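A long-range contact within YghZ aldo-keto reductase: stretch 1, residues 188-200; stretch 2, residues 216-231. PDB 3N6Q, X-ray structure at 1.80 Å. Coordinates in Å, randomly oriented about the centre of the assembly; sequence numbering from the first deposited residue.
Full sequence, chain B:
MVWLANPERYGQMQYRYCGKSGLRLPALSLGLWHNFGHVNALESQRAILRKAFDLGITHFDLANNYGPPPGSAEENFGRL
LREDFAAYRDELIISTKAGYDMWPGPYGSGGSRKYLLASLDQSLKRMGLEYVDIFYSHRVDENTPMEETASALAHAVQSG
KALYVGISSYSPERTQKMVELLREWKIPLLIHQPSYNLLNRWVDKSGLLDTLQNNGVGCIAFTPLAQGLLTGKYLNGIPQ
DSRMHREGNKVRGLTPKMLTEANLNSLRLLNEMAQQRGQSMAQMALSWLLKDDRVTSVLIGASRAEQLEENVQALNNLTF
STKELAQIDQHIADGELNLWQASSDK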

# COMPACT_ATOMS: atom_id res chain seq x y z
N PRO B 188 -11.40 9.70 8.71
CA PRO B 188 -12.33 10.18 9.76
C PRO B 188 -12.72 9.06 10.68
O PRO B 188 -13.02 7.95 10.19
CB PRO B 188 -13.57 10.64 8.96
CG PRO B 188 -13.55 9.88 7.62
CD PRO B 188 -12.05 9.42 7.41
N LEU B 189 -12.84 9.32 11.98
CA LEU B 189 -13.41 8.33 12.89
C LEU B 189 -14.88 8.15 12.49
O LEU B 189 -15.63 9.14 12.50
CB LEU B 189 -13.33 8.84 14.33
CG LEU B 189 -13.99 7.89 15.34
CD1 LEU B 189 -13.26 6.44 15.43
CD2 LEU B 189 -13.93 8.52 16.77
N LEU B 190 -15.33 6.92 12.17
CA LEU B 190 -16.73 6.75 11.73
C LEU B 190 -17.75 6.89 12.86
O LEU B 190 -18.84 7.49 12.68
CB LEU B 190 -16.92 5.41 11.00
CG LEU B 190 -18.37 5.13 10.61
CD1 LEU B 190 -18.84 6.07 9.39
CD2 LEU B 190 -18.54 3.63 10.26
N ILE B 191 -17.45 6.26 13.99
CA ILE B 191 -18.48 5.82 14.93
C ILE B 191 -17.88 5.56 16.31
O ILE B 191 -16.69 5.12 16.47
CB ILE B 191 -19.27 4.59 14.36
CG1 ILE B 191 -20.52 4.28 15.16
CG2 ILE B 191 -18.35 3.29 14.33
CD1 ILE B 191 -21.47 3.27 14.33
N HIS B 192 -18.71 5.81 17.33
CA HIS B 192 -18.39 5.54 18.72
C HIS B 192 -19.50 4.63 19.22
O HIS B 192 -20.72 4.89 18.98
CB HIS B 192 -18.33 6.88 19.53
CG HIS B 192 -17.84 6.73 20.95
ND1 HIS B 192 -18.46 5.93 21.89
CD2 HIS B 192 -16.78 7.31 21.59
CE1 HIS B 192 -17.83 6.04 23.04
NE2 HIS B 192 -16.79 6.86 22.88
N GLN B 193 -19.12 3.53 19.86
CA GLN B 193 -20.07 2.67 20.53
C GLN B 193 -19.96 2.75 22.05
O GLN B 193 -19.14 2.04 22.66
CB GLN B 193 -19.87 1.19 20.03
CG GLN B 193 -20.78 0.22 20.67
CD GLN B 193 -20.62 -1.19 20.06
OE1 GLN B 193 -20.60 -2.16 20.77
NE2 GLN B 193 -20.57 -1.28 18.74
N PRO B 194 -20.83 3.58 22.71
CA PRO B 194 -20.89 3.65 24.18
C PRO B 194 -22.01 2.78 24.71
O PRO B 194 -22.97 2.45 24.00
CB PRO B 194 -21.20 5.14 24.43
CG PRO B 194 -22.20 5.46 23.29
CD PRO B 194 -21.60 4.68 22.06
N SER B 195 -21.95 2.41 25.98
CA SER B 195 -23.12 1.85 26.61
C SER B 195 -23.99 3.07 26.87
O SER B 195 -23.51 4.02 27.49
CB SER B 195 -22.76 1.25 28.00
OG SER B 195 -22.01 0.05 27.80
N TYR B 196 -25.28 2.96 26.58
CA TYR B 196 -26.19 4.14 26.62
C TYR B 196 -27.62 3.65 26.64
O TYR B 196 -28.02 2.85 25.81
CB TYR B 196 -25.95 4.98 25.36
CG TYR B 196 -26.69 6.31 25.38
CD1 TYR B 196 -27.14 6.86 26.58
CD2 TYR B 196 -27.00 6.95 24.19
CE1 TYR B 196 -27.77 8.14 26.60
CE2 TYR B 196 -27.69 8.18 24.20
CZ TYR B 196 -28.03 8.77 25.39
OH TYR B 196 -28.69 10.00 25.38
N ASN B 197 -28.38 4.02 27.68
CA ASN B 197 -29.78 3.64 27.75
C ASN B 197 -30.47 4.57 28.75
O ASN B 197 -29.85 5.49 29.32
CB ASN B 197 -29.93 2.16 28.20
CG ASN B 197 -29.16 1.83 29.50
OD1 ASN B 197 -29.48 2.33 30.57
ND2 ASN B 197 -28.17 0.92 29.40
N LEU B 198 -31.72 4.25 29.05
CA LEU B 198 -32.48 5.16 29.89
C LEU B 198 -31.87 5.31 31.28
O LEU B 198 -31.96 6.37 31.88
CB LEU B 198 -33.92 4.64 30.03
CG LEU B 198 -34.98 5.27 29.15
CD1 LEU B 198 -36.28 4.56 29.53
CD2 LEU B 198 -35.14 6.75 29.45
N LEU B 199 -31.20 4.26 31.76
CA LEU B 199 -30.69 4.21 33.12
C LEU B 199 -29.22 4.59 33.17
O LEU B 199 -28.65 4.65 34.24
CB LEU B 199 -30.83 2.79 33.71
CG LEU B 199 -32.27 2.28 33.55
CD1 LEU B 199 -32.37 0.98 34.30
CD2 LEU B 199 -33.24 3.32 34.13
N ASN B 200 -28.60 4.79 32.01
CA ASN B 200 -27.16 5.03 31.99
C ASN B 200 -26.81 6.15 31.03
O ASN B 200 -26.72 5.95 29.80
CB ASN B 200 -26.36 3.75 31.66
CG ASN B 200 -24.86 4.01 31.68
OD1 ASN B 200 -24.42 5.15 31.91
ND2 ASN B 200 -24.09 3.01 31.38
N GLY B 216 -18.57 15.00 13.79
CA GLY B 216 -19.28 14.24 12.78
C GLY B 216 -19.15 12.73 12.96
O GLY B 216 -19.20 11.98 11.97
N VAL B 217 -19.02 12.28 14.20
CA VAL B 217 -18.88 10.81 14.47
C VAL B 217 -20.25 10.25 14.84
O VAL B 217 -21.01 10.85 15.65
CB VAL B 217 -17.90 10.64 15.66
CG1 VAL B 217 -17.73 9.15 16.07
CG2 VAL B 217 -16.53 11.34 15.30
N GLY B 218 -20.59 9.06 14.31
CA GLY B 218 -21.87 8.46 14.72
C GLY B 218 -21.82 7.83 16.11
O GLY B 218 -20.79 7.78 16.78
N CYS B 219 -22.97 7.41 16.59
CA CYS B 219 -23.11 6.88 17.93
C CYS B 219 -24.03 5.65 17.85
O CYS B 219 -25.22 5.78 17.47
CB CYS B 219 -23.78 7.93 18.85
SG CYS B 219 -23.93 7.35 20.55
N ILE B 220 -23.53 4.48 18.28
CA ILE B 220 -24.33 3.31 18.28
C ILE B 220 -24.44 2.81 19.71
O ILE B 220 -23.44 2.59 20.38
CB ILE B 220 -23.86 2.23 17.24
CG1 ILE B 220 -24.74 1.00 17.38
CG2 ILE B 220 -22.39 1.83 17.57
CD1 ILE B 220 -24.59 0.00 16.18
N ALA B 221 -25.67 2.79 20.24
CA ALA B 221 -25.86 2.47 21.64
C ALA B 221 -25.76 0.97 21.97
O ALA B 221 -26.60 0.14 21.56
CB ALA B 221 -27.26 3.04 22.15
N PHE B 222 -24.80 0.62 22.85
CA PHE B 222 -24.64 -0.77 23.32
C PHE B 222 -25.47 -0.93 24.59
O PHE B 222 -25.63 0.01 25.39
CB PHE B 222 -23.14 -0.98 23.63
CG PHE B 222 -22.82 -2.34 24.19
CD1 PHE B 222 -22.84 -3.46 23.36
CD2 PHE B 222 -22.50 -2.49 25.52
CE1 PHE B 222 -22.56 -4.73 23.86
CE2 PHE B 222 -22.21 -3.77 26.03
CZ PHE B 222 -22.23 -4.89 25.19
N THR B 223 -26.07 -2.11 24.78
CA THR B 223 -26.99 -2.43 25.91
C THR B 223 -28.12 -1.37 26.07
O THR B 223 -28.34 -0.88 27.17
CB THR B 223 -26.36 -2.62 27.30
OG1 THR B 223 -25.53 -1.49 27.67
CG2 THR B 223 -25.53 -3.95 27.33
N PRO B 224 -28.79 -1.06 24.98
CA PRO B 224 -29.92 -0.06 25.05
C PRO B 224 -31.08 -0.54 25.92
O PRO B 224 -31.90 0.30 26.35
CB PRO B 224 -30.35 0.09 23.58
CG PRO B 224 -30.08 -1.38 22.97
CD PRO B 224 -28.73 -1.76 23.67
N LEU B 225 -31.14 -1.85 26.19
CA LEU B 225 -32.14 -2.40 27.13
C LEU B 225 -31.61 -2.71 28.52
O LEU B 225 -32.35 -3.28 29.35
CB LEU B 225 -32.86 -3.62 26.53
CG LEU B 225 -33.60 -3.38 25.21
CD1 LEU B 225 -34.27 -4.67 24.79
CD2 LEU B 225 -34.68 -2.26 25.37
N ALA B 226 -30.42 -2.18 28.84
CA ALA B 226 -29.83 -2.28 30.21
C ALA B 226 -29.84 -3.72 30.70
O ALA B 226 -30.19 -4.00 31.84
CB ALA B 226 -30.50 -1.31 31.20
N GLN B 227 -29.48 -4.63 29.78
CA GLN B 227 -29.44 -6.07 30.03
C GLN B 227 -30.68 -6.67 30.66
O GLN B 227 -30.59 -7.47 31.60
CB GLN B 227 -28.20 -6.41 30.87
CG GLN B 227 -26.92 -6.03 30.16
CD GLN B 227 -25.70 -6.37 30.99
OE1 GLN B 227 -25.26 -7.53 31.03
NE2 GLN B 227 -25.16 -5.37 31.70
N GLY B 228 -31.85 -6.25 30.20
CA GLY B 228 -33.10 -6.80 30.68
C GLY B 228 -33.76 -5.90 31.69
O GLY B 228 -34.93 -6.05 31.95
N LEU B 229 -33.05 -4.94 32.27
CA LEU B 229 -33.74 -4.06 33.23
C LEU B 229 -34.86 -3.27 32.53
O LEU B 229 -35.86 -2.93 33.15
CB LEU B 229 -32.78 -3.10 33.93
CG LEU B 229 -31.83 -3.78 34.91
CD1 LEU B 229 -30.90 -2.72 35.50
CD2 LEU B 229 -32.64 -4.43 36.00
N LEU B 230 -34.71 -3.01 31.25
CA LEU B 230 -35.72 -2.16 30.55
C LEU B 230 -36.61 -2.98 29.64
O LEU B 230 -36.93 -2.56 28.51
CB LEU B 230 -34.98 -1.08 29.75
CG LEU B 230 -34.25 -0.07 30.64
CD1 LEU B 230 -33.33 0.85 29.84
CD2 LEU B 230 -35.31 0.80 31.41
N THR B 231 -36.97 -4.18 30.10
CA THR B 231 -37.88 -5.07 29.38
C THR B 231 -38.97 -5.53 30.36
O THR B 231 -39.03 -5.07 31.50
CB THR B 231 -37.17 -6.34 28.81
OG1 THR B 231 -36.74 -7.16 29.91
CG2 THR B 231 -36.01 -6.00 27.88
O HOH W 1 -16.81 10.84 10.60
O HOH W 2 -18.97 9.75 10.69
O HOH W 3 -32.89 2.91 26.73

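The contact is built first from backbone. Two parallel strands exchange a ladder of hydrogen bonds: Gly218 N to Leu190 O, His192 N to Gly218 O and Ile220 N to His192 O, each 2.9 Å, so His192 serves the neighbouring strand with both its N and its O. Pro194 has no NH to offer, yet its O accepts from Phe222 N at 2.8 Å, and Tyr196 N closes the run on Phe222 O at 3.2 Å. Proline costs the ladder one rung: Ile220 O meets Pro194 CD at 3.3 Å where an NH would otherwise stand, and Gln193 CA approaches the same oxygen at 3.4 Å in a CA-H...O contact.

Beyond the strands a side chain takes over. Asn197, at chi1 52° (p), points toward stretch 2 and donates from ND2 to Thr223 O at 2.9 Å, while its OD1 accepts from Leu199 N at 2.8 Å. One amide thus ties the Asn197–Asn200 turn to the Thr223–Ala226 turn, as a residue with both donor and acceptor can. Water 3 adds a bridge, accepting from Leu198 N at 2.9 Å and donating to Pro224 O at 2.8 Å. Tyr196 O is left buried without a hydrogen-bonding partner, though Pro224 CA approaches it at 3.6 Å in a CA-H...O contact.

Apolar side chains fill the space around this frame. Gly218 lies opposite Ile191, their CA atoms 4.3 Å apart; further along, Ile191 CD1 meets Ile220 CG2 at 3.7 Å. Val217 CG1 packs on Leu189 CD2 at 3.9 Å, and Pro194 CG rests 3.8 Å from Cys219 SG. Small Ala221 brings its CB within 4.0 Å of Tyr196 CB. At the far end, Leu230 CD1 reaches Leu198 CB at 3.8 Å and its CD2 reaches Leu199 CG at 4.0 Å, so the Leu230 side chain packs against Asn197, Leu198 and Leu199. Altogether the stretches bury 958 Å², counting both sides.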